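Local coordinates for protein beta-lactamase (Sebaldella termitidis, PDB 6N1N) that probably hydrolyses the amide bond of beta-lactam antibiotics, as class D serine beta-lactamases do, and so confers antibiotic resistance, at residues I27-Y30 and K31-I34; K117-L120 and K121-Y125. All coordinates share one frame; numbering follows the deposited sequence.

Interaction 1: residues I27-Y30 and K31-I34; sequences IYDY and KNKI
D29 and N32 grip each other at the turn of a beta hairpin. The aspartate's CB lies 3.6 Å from O of I34, its antiparallel hydrogen-bonded partner, and 4.1 Å from CB of I34. With CG anti to the backbone N (chi1 173°), the carboxylate reaches over the turn, D29 CG coming 3.7 Å from N32 CB. There D29 OD1 takes the backbone N-H of N32 from above the carboxylate plane at 3.0 Å, while D29 OD2 receives N32 ND2 on its syn side at 2.9 Å, nearly straight. A short carboxylate suits this place, one oxygen tying down the backbone and the other the amide. Backbone bonds from D29 N to I34 O and from I34 N to D29 O close the ladder. Opposite D29 the returning chain spends two residues, K33 and I34, a G1 beta bulge, and K33 takes the positive phi (55°) usual at its first position. Y28 runs alongside K33, its OH 3.4 Å from K33 CB. A water bridges Y30 O and K33 NZ. The hairpin joins strands 22-29 and 34-37 near one edge of the sheet; N212, starting neighbouring strand 212-222, also bonds D29 OD1, and helix 147-159 packs on Y28 through I151 and I155.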
# COMPACT_ATOMS: atom_id res chain seq x y z
N ILE A 27 7.07 7.66 -8.57
CA ILE A 27 5.77 8.18 -8.97
C ILE A 27 5.58 7.91 -10.46
O ILE A 27 6.53 7.98 -11.24
CB ILE A 27 5.68 9.69 -8.65
CG1 ILE A 27 5.66 9.92 -7.14
CG2 ILE A 27 4.43 10.31 -9.28
CD1 ILE A 27 5.99 11.33 -6.75
N TYR A 28 4.35 7.56 -10.84
CA TYR A 28 3.97 7.41 -12.24
C TYR A 28 2.85 8.38 -12.56
O TYR A 28 1.77 8.30 -11.96
CB TYR A 28 3.54 5.98 -12.53
CG TYR A 28 3.16 5.74 -13.99
CD1 TYR A 28 4.12 5.69 -14.97
CD2 TYR A 28 1.85 5.56 -14.34
CE1 TYR A 28 3.79 5.47 -16.29
CE2 TYR A 28 1.49 5.32 -15.66
CZ TYR A 28 2.46 5.28 -16.63
OH TYR A 28 2.13 5.05 -17.95
N ASP A 29 3.13 9.28 -13.48
CA ASP A 29 2.18 10.22 -14.07
C ASP A 29 1.40 9.47 -15.15
O ASP A 29 1.95 9.11 -16.18
CB ASP A 29 2.98 11.41 -14.58
CG ASP A 29 2.16 12.42 -15.37
OD1 ASP A 29 1.10 12.05 -15.88
OD2 ASP A 29 2.62 13.57 -15.51
N TYR A 30 0.11 9.25 -14.90
CA TYR A 30 -0.70 8.37 -15.73
C TYR A 30 -1.01 8.97 -17.10
O TYR A 30 -0.85 8.31 -18.14
CB TYR A 30 -2.00 8.05 -14.97
CG TYR A 30 -2.94 7.13 -15.68
CD1 TYR A 30 -2.74 5.76 -15.69
CD2 TYR A 30 -4.05 7.63 -16.33
CE1 TYR A 30 -3.62 4.91 -16.36
CE2 TYR A 30 -4.94 6.78 -16.98
CZ TYR A 30 -4.72 5.44 -16.99
OH TYR A 30 -5.59 4.63 -17.66
N LYS A 31 -1.49 10.22 -17.12
CA LYS A 31 -1.87 10.84 -18.38
C LYS A 31 -0.67 10.97 -19.32
O LYS A 31 -0.77 10.68 -20.53
CB LYS A 31 -2.48 12.21 -18.10
CG LYS A 31 -2.75 13.05 -19.30
CD LYS A 31 -3.64 14.23 -18.96
CE LYS A 31 -2.89 15.29 -18.22
NZ LYS A 31 -3.79 16.45 -17.90
N ASN A 32 0.48 11.38 -18.79
CA ASN A 32 1.66 11.62 -19.59
C ASN A 32 2.57 10.40 -19.73
O ASN A 32 3.51 10.44 -20.54
CB ASN A 32 2.45 12.79 -19.01
CG ASN A 32 1.66 14.08 -19.08
OD1 ASN A 32 1.22 14.49 -20.18
ND2 ASN A 32 1.48 14.74 -17.94
N LYS A 33 2.29 9.32 -18.99
CA LYS A 33 3.12 8.11 -18.97
C LYS A 33 4.58 8.44 -18.63
O LYS A 33 5.51 8.12 -19.37
CB LYS A 33 3.00 7.37 -20.31
CG LYS A 33 1.58 7.07 -20.71
CD LYS A 33 1.54 6.14 -21.93
CE LYS A 33 0.13 5.68 -22.26
NZ LYS A 33 -0.68 6.78 -22.83
N ILE A 34 4.78 9.06 -17.47
CA ILE A 34 6.12 9.44 -17.02
C ILE A 34 6.42 8.78 -15.68
O ILE A 34 5.66 8.94 -14.72
CB ILE A 34 6.27 10.97 -16.92
CG1 ILE A 34 6.09 11.60 -18.31
CG2 ILE A 34 7.61 11.33 -16.34
CD1 ILE A 34 6.03 13.10 -18.28
O HOH W 1 -2.17 7.37 -20.32

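Interaction 2: residues K117-L120 and K121-Y125; sequences KEYL and KEFNY
L120 and Y125 meet where helix 113-122 gives way to a loop: CD2 of the leucine lies 3.9 Å from CB of the tyrosine, and the two side chains cross at a slant. On the adjoining flank, Y119 and F123, one turn apart, run side by side, with Y119 CD1 3.9 Å from F123 CZ. Their ring planes are inclined at 50°, and CB of Y119 lies over one face of the phenylalanine, toward its rim. Four residues apart, the two leave the same flank, and with CG beside the backbone N in each (chi1 -80° and -68°) they run in the same direction.

The backbone positions these groups. E122 N bonds E118 O and F123 N bonds Y119 O in the regular helical pattern. Then a Schellman motif ends the helix: N124 N reaches back to K121 O at 3.1 Å, and Y125 N to L120 O at 3.0 Å. The motif needs a residue at positive phi, and N124, a residue type that tolerates this conformation well, supplies it. The reversal brings Y125 back beside L120, so that an apolar contact between the leucine and the tyrosine's CB closes the helix end, as is usual across a Schellman motif.

Farther out, Y119 OH bonds E64 and E122 OE2 bonds the backbone N of M163; both residues are partly exposed, and their polar ends find partners beyond the helix. The helix end packs against both helix 56-63 and helix 147-159: F123 and Y125 both touch P56 of the first, and both their rings meet F153 of the second.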
# COMPACT_ATOMS: atom_id res chain seq x y z
N LYS A 117 -2.73 -17.71 -4.02
CA LYS A 117 -1.74 -17.75 -5.10
C LYS A 117 -2.35 -17.37 -6.43
O LYS A 117 -1.70 -16.70 -7.25
CB LYS A 117 -1.09 -19.14 -5.19
CG LYS A 117 -0.08 -19.38 -4.07
CD LYS A 117 0.46 -20.80 -4.10
CE LYS A 117 1.45 -21.03 -2.98
NZ LYS A 117 1.84 -22.46 -2.86
N GLU A 118 -3.61 -17.75 -6.67
CA GLU A 118 -4.30 -17.34 -7.89
C GLU A 118 -4.42 -15.83 -7.99
O GLU A 118 -4.16 -15.25 -9.05
CB GLU A 118 -5.69 -17.96 -7.96
CG GLU A 118 -5.73 -19.44 -8.21
CD GLU A 118 -7.16 -19.96 -8.12
OE1 GLU A 118 -8.10 -19.13 -8.20
OE2 GLU A 118 -7.33 -21.18 -7.96
N TYR A 119 -4.80 -15.18 -6.89
CA TYR A 119 -4.89 -13.72 -6.88
C TYR A 119 -3.53 -13.06 -7.01
O TYR A 119 -3.39 -12.05 -7.70
CB TYR A 119 -5.60 -13.25 -5.61
CG TYR A 119 -7.10 -13.37 -5.70
CD1 TYR A 119 -7.84 -12.49 -6.47
CD2 TYR A 119 -7.78 -14.38 -5.03
CE1 TYR A 119 -9.22 -12.60 -6.56
CE2 TYR A 119 -9.16 -14.50 -5.11
CZ TYR A 119 -9.87 -13.61 -5.88
OH TYR A 119 -11.24 -13.73 -5.95
N LEU A 120 -2.49 -13.61 -6.36
CA LEU A 120 -1.16 -13.03 -6.49
C LEU A 120 -0.68 -13.12 -7.94
O LEU A 120 0.02 -12.20 -8.41
CB LEU A 120 -0.20 -13.72 -5.53
CG LEU A 120 -0.55 -13.57 -4.04
CD1 LEU A 120 0.47 -14.31 -3.19
CD2 LEU A 120 -0.66 -12.13 -3.55
N LYS A 121 -1.08 -14.16 -8.67
CA LYS A 121 -0.75 -14.26 -10.09
C LYS A 121 -1.52 -13.23 -10.91
O LYS A 121 -0.94 -12.51 -11.73
CB LYS A 121 -1.04 -15.68 -10.58
CG LYS A 121 -0.74 -15.92 -12.05
CD LYS A 121 -0.92 -17.40 -12.41
CE LYS A 121 -1.11 -17.62 -13.92
NZ LYS A 121 0.17 -17.86 -14.64
N GLU A 122 -2.84 -13.16 -10.70
CA GLU A 122 -3.68 -12.17 -11.38
C GLU A 122 -3.16 -10.76 -11.15
O GLU A 122 -3.13 -9.93 -12.07
CB GLU A 122 -5.11 -12.34 -10.87
CG GLU A 122 -6.15 -11.33 -11.35
CD GLU A 122 -6.60 -11.56 -12.77
OE1 GLU A 122 -6.16 -12.55 -13.38
OE2 GLU A 122 -7.39 -10.74 -13.29
N PHE A 123 -2.72 -10.48 -9.92
CA PHE A 123 -2.27 -9.16 -9.51
C PHE A 123 -0.81 -8.87 -9.85
O PHE A 123 -0.34 -7.75 -9.60
CB PHE A 123 -2.47 -8.99 -7.99
CG PHE A 123 -3.89 -8.93 -7.54
CD1 PHE A 123 -4.94 -8.83 -8.43
CD2 PHE A 123 -4.18 -9.00 -6.18
CE1 PHE A 123 -6.26 -8.77 -7.99
CE2 PHE A 123 -5.49 -8.95 -5.74
CZ PHE A 123 -6.52 -8.83 -6.66
N ASN A 124 -0.06 -9.85 -10.37
CA ASN A 124 1.38 -9.70 -10.60
C ASN A 124 2.06 -9.16 -9.34
O ASN A 124 2.82 -8.19 -9.37
CB ASN A 124 1.64 -8.77 -11.79
CG ASN A 124 0.83 -9.14 -13.00
OD1 ASN A 124 1.05 -10.19 -13.59
ND2 ASN A 124 -0.12 -8.28 -13.37
N TYR A 125 1.77 -9.80 -8.22
CA TYR A 125 2.08 -9.20 -6.92
C TYR A 125 3.43 -9.70 -6.46
O TYR A 125 3.55 -10.63 -5.65
CB TYR A 125 0.98 -9.48 -5.92
CG TYR A 125 1.00 -8.48 -4.76
CD1 TYR A 125 0.33 -7.26 -4.85
CD2 TYR A 125 1.76 -8.71 -3.64
CE1 TYR A 125 0.36 -6.33 -3.82
CE2 TYR A 125 1.81 -7.78 -2.58
CZ TYR A 125 1.10 -6.60 -2.68
OH TYR A 125 1.15 -5.68 -1.67

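How the interactions relate
Interaction 1 comes first along the chain and is complete before interaction 2 begins. Their centres lie 24 Å apart and their nearest atoms about 14 Å, so the two do not touch. Both are local chain reversals within the same penicillin-binding, transpeptidase-type domain: 27-34 turns between two strands of the mixed sheet, whereas 117-125 ends a helix in the helical part of the fold. Helix 147-159 touches both, meeting Y28 and Y30 of the hairpin and F123 and Y125 of the helix end. Interaction 1 lies away from the active site, but the Y125 side chain lies about 9 Å from that of S51, the predicted acylated serine.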